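Local coordinates for FrnE protein (Deinococcus radiodurans, PDB 5CO3) that probably works as a cytoplasmic thiol-disulfide oxidoreductase of the DsbA-like thioredoxin class, at residues Tyr26-Arg31 / Thr91-Leu97. Sequence-based numbering, arbitrary orientation.
Sequences YIGKRR and TAAQEGL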
ATOM      1  N   TYR A  26      -2.466   5.264  -3.465  1.00 22.84           N
ATOM      2  CA  TYR A  26      -1.372   6.176  -3.754  1.00 24.26           C
ATOM      3  C   TYR A  26      -1.580   7.461  -2.940  1.00 24.12           C
ATOM      4  O   TYR A  26      -0.655   7.954  -2.291  1.00 21.85           O
ATOM      5  CB  TYR A  26      -1.300   6.471  -5.248  1.00 21.16           C
ATOM      6  CG  TYR A  26       0.070   6.791  -5.779  1.00 21.46           C
ATOM      7  CD1 TYR A  26       1.164   7.003  -4.929  1.00 21.90           C
ATOM      8  CD2 TYR A  26       0.282   6.866  -7.153  1.00 21.90           C
ATOM      9  CE1 TYR A  26       2.421   7.306  -5.442  1.00 21.69           C
ATOM     10  CE2 TYR A  26       1.523   7.162  -7.667  1.00 22.13           C
ATOM     11  CZ  TYR A  26       2.581   7.379  -6.827  1.00 21.82           C
ATOM     12  OH  TYR A  26       3.810   7.674  -7.360  1.00 23.80           O
ATOM     13  N   ILE A  27      -2.806   7.978  -2.971  1.00 22.60           N
ATOM     14  CA  ILE A  27      -3.183   9.126  -2.140  1.00 24.80           C
ATOM     15  C   ILE A  27      -2.862   8.865  -0.664  1.00 25.25           C
ATOM     16  O   ILE A  27      -2.272   9.718   0.015  1.00 26.06           O
ATOM     17  CB  ILE A  27      -4.673   9.462  -2.306  1.00 21.96           C
ATOM     18  CG1 ILE A  27      -4.887  10.118  -3.673  1.00 27.52           C
ATOM     19  CG2 ILE A  27      -5.176  10.384  -1.157  1.00 25.39           C
ATOM     20  CD1 ILE A  27      -6.331  10.056  -4.205  1.00 29.02           C
ATOM     21  N   GLY A  28      -3.221   7.673  -0.184  1.00 24.13           N
ATOM     22  CA  GLY A  28      -2.977   7.311   1.202  1.00 26.22           C
ATOM     23  C   GLY A  28      -1.506   7.188   1.541  1.00 25.02           C
ATOM     24  O   GLY A  28      -1.079   7.479   2.669  1.00 26.58           O
ATOM     25  N   LYS A  29      -0.720   6.734   0.566  1.00 24.99           N
ATOM     26  CA  LYS A  29       0.715   6.625   0.762  1.00 24.55           C
ATOM     27  C   LYS A  29       1.311   8.018   0.959  1.00 23.39           C
ATOM     28  O   LYS A  29       2.156   8.220   1.844  1.00 24.73           O
ATOM     29  CB  LYS A  29       1.374   5.910  -0.420  1.00 22.91           C
ATOM     30  CG  LYS A  29       2.885   5.668  -0.285  1.00 23.90           C
ATOM     31  CD  LYS A  29       3.417   4.852  -1.481  1.00 23.32           C
ATOM     32  CE  LYS A  29       4.815   4.312  -1.233  1.00 24.04           C
ATOM     33  NZ  LYS A  29       5.841   5.397  -1.200  1.00 27.14           N
ATOM     34  N   ARG A  30       0.867   8.977   0.153  1.00 23.30           N
ATOM     35  CA  ARG A  30       1.344  10.356   0.303  0.53 24.36           C
ATOM     36  C   ARG A  30       0.915  10.958   1.642  1.00 26.73           C
ATOM     37  O   ARG A  30       1.709  11.620   2.329  1.00 26.38           O
ATOM     38  CB  ARG A  30       0.850  11.238  -0.849  0.53 22.34           C
ATOM     39  CG  ARG A  30       1.587  10.996  -2.180  0.53 24.18           C
ATOM     40  CD  ARG A  30       3.039  11.481  -2.104  0.53 26.05           C
ATOM     41  NE  ARG A  30       3.846  10.848  -3.143  0.53 24.38           N
ATOM     42  CZ  ARG A  30       4.080  11.374  -4.342  0.53 26.26           C
ATOM     43  NH1 ARG A  30       3.594  12.565  -4.657  0.53 30.14           N
ATOM     44  NH2 ARG A  30       4.806  10.709  -5.232  0.53 21.71           N
ATOM     45  N   ARG A  31      -0.335  10.728   2.028  1.00 25.01           N
ATOM     46  CA  ARG A  31      -0.824  11.299   3.289  1.00 23.78           C
ATOM     47  C   ARG A  31      -0.108  10.684   4.478  1.00 25.15           C
ATOM     48  O   ARG A  31       0.206  11.392   5.439  1.00 27.10           O
ATOM     49  CB  ARG A  31      -2.338  11.115   3.420  1.00 29.46           C
ATOM     50  CG  ARG A  31      -3.100  11.914   2.371  1.00 26.77           C
ATOM     51  CD  ARG A  31      -4.592  11.761   2.484  1.00 33.98           C
ATOM     52  NE  ARG A  31      -5.267  12.627   1.524  1.00 33.46           N
ATOM     53  CZ  ARG A  31      -6.587  12.746   1.431  1.00 37.98           C
ATOM     54  NH1 ARG A  31      -7.374  12.054   2.240  1.00 46.60           N
ATOM     55  NH2 ARG A  31      -7.120  13.557   0.532  1.00 37.05           N
ATOM     56  N   THR A  91      -8.053  15.181  -6.135  1.00 28.53           N
ATOM     57  CA  THR A  91      -7.564  14.876  -4.793  1.00 27.62           C
ATOM     58  C   THR A  91      -6.080  14.489  -4.847  1.00 26.46           C
ATOM     59  O   THR A  91      -5.256  14.966  -4.043  1.00 26.06           O
ATOM     60  CB  THR A  91      -8.403  13.749  -4.137  1.00 28.01           C
ATOM     61  OG1 THR A  91      -9.768  14.171  -4.046  1.00 29.90           O
ATOM     62  CG2 THR A  91      -7.893  13.462  -2.731  1.00 27.91           C
ATOM     63  N   ALA A  92      -5.723  13.674  -5.828  1.00 24.80           N
ATOM     64  CA  ALA A  92      -4.343  13.239  -5.967  1.00 25.00           C
ATOM     65  C   ALA A  92      -3.410  14.409  -6.299  1.00 25.58           C
ATOM     66  O   ALA A  92      -2.248  14.424  -5.875  1.00 25.46           O
ATOM     67  CB  ALA A  92      -4.240  12.135  -7.043  1.00 23.14           C
ATOM     68  N   ALA A  93      -3.905  15.399  -7.040  1.00 23.57           N
ATOM     69  CA  ALA A  93      -3.044  16.499  -7.446  1.00 28.93           C
ATOM     70  C   ALA A  93      -2.554  17.248  -6.219  1.00 24.46           C
ATOM     71  O   ALA A  93      -1.441  17.778  -6.207  1.00 27.52           O
ATOM     72  CB  ALA A  93      -3.776  17.450  -8.401  1.00 30.39           C
ATOM     73  N   GLN A  94      -3.384  17.276  -5.178  1.00 28.93           N
ATOM     74  CA  GLN A  94      -3.030  17.960  -3.931  1.00 31.50           C
ATOM     75  C   GLN A  94      -1.936  17.215  -3.159  1.00 33.86           C
ATOM     76  O   GLN A  94      -1.294  17.784  -2.279  1.00 32.26           O
ATOM     77  CB  GLN A  94      -4.266  18.133  -3.047  1.00 29.27           C
ATOM     78  CG  GLN A  94      -5.303  19.072  -3.629  1.00 34.35           C
ATOM     79  CD  GLN A  94      -4.749  20.459  -3.892  1.00 39.91           C
ATOM     80  OE1 GLN A  94      -4.552  20.844  -5.044  1.00 48.15           O
ATOM     81  NE2 GLN A  94      -4.505  21.224  -2.826  1.00 42.25           N
ATOM     82  N   GLU A  95      -1.723  15.949  -3.502  1.00 29.67           N
ATOM     83  CA  GLU A  95      -0.646  15.151  -2.925  1.00 30.06           C
ATOM     84  C   GLU A  95       0.588  15.158  -3.816  1.00 28.30           C
ATOM     85  O   GLU A  95       1.548  14.440  -3.555  1.00 33.84           O
ATOM     86  CB  GLU A  95      -1.093  13.700  -2.715  1.00 28.43           C
ATOM     87  CG  GLU A  95      -2.366  13.545  -1.929  1.00 28.52           C
ATOM     88  CD  GLU A  95      -2.250  14.053  -0.499  1.00 29.52           C
ATOM     89  OE1 GLU A  95      -1.124  14.067   0.051  1.00 30.81           O
ATOM     90  OE2 GLU A  95      -3.292  14.441   0.063  1.00 31.76           O
ATOM     91  N   GLY A  96       0.542  15.946  -4.884  1.00 25.32           N
ATOM     92  CA  GLY A  96       1.623  15.977  -5.854  1.00 23.77           C
ATOM     93  C   GLY A  96       1.610  14.808  -6.834  1.00 29.40           C
ATOM     94  O   GLY A  96       2.659  14.451  -7.364  1.00 31.36           O
ATOM     95  N   LEU A  97       0.434  14.209  -7.057  1.00 23.41           N
ATOM     96  CA  LEU A  97       0.279  13.091  -7.980  1.00 24.64           C
ATOM     97  C   LEU A  97      -0.477  13.535  -9.224  1.00 27.54           C
ATOM     98  O   LEU A  97      -1.559  14.104  -9.117  1.00 26.05           O
ATOM     99  CB  LEU A  97      -0.473  11.928  -7.321  1.00 24.41           C
ATOM    100  CG  LEU A  97       0.129  11.363  -6.033  1.00 23.88           C
ATOM    101  CD1 LEU A  97      -0.864  10.446  -5.339  1.00 23.75           C
ATOM    102  CD2 LEU A  97       1.438  10.617  -6.332  1.00 25.33           C
TER
HETATM  103  O   HOH W   1      -5.408  15.264  -1.177  1.00 31.42           O
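Leu-97 CD2 touches a face of the Tyr-26 ring and, round a corner from it, one face of the Arg-30 guanidinium, where helix 23-38 of this DsbA-like thioredoxin fold meets the Schellman motif following helix 78-93. CD2 sits over the centre of the Tyr-26 ring, a CH-pi contact 3.5 Å from the ring centroid and 14° off the normal. Leu-97 CD2 also lies against the guanidinium, offset toward its rim and 3.4 Å from Arg-30 CZ, while CD1 rests against Tyr-26 CG. Arg-30 gets there by bending at chi2 (-69°), which carries the guanidinium past Glu-95 CB to the turn. Its NH1 donates to Glu-95 O at 3.0 Å, close to the guanidinium plane, and weakly to Gly-96 O, so two successive carbonyls of the turn are held at one edge while Leu-97 covers a face. One residue on, Arg-31 extends its chain across the Glu-95 carboxylate. Arg-31 NE and Glu-95 OE2 form a salt bridge of 3.1 Å, nearly straight at the hydrogen, although OE2 is met from above the carboxylate plane. A water joins this pair to the helix, accepting from Arg-31 NH2 and donating to Thr-91 O and, at 2.6 Å, to Glu-95 OE2. Ile-27 CG1 packs 4.0 Å from Ala-92 CB, and its CD1 touches Thr-91 CG2, the two side chains crossing at about a right angle.

Farther out, Glu-130 OE2 of helix 125-137 accepts a hydrogen bond from Tyr-26 OH and pairs with Arg-30 NH2, helping to position both groups that touch CD2. The contact thus ties the helix at whose start the thioredoxin-type Cys-22/Cys-25 pair lies to the helical part of the fold. Gly-96, with positive phi (79°), reverses the chain, and Ala-92 O receives Glu-95 N and Leu-97 N from opposite faces of its plane.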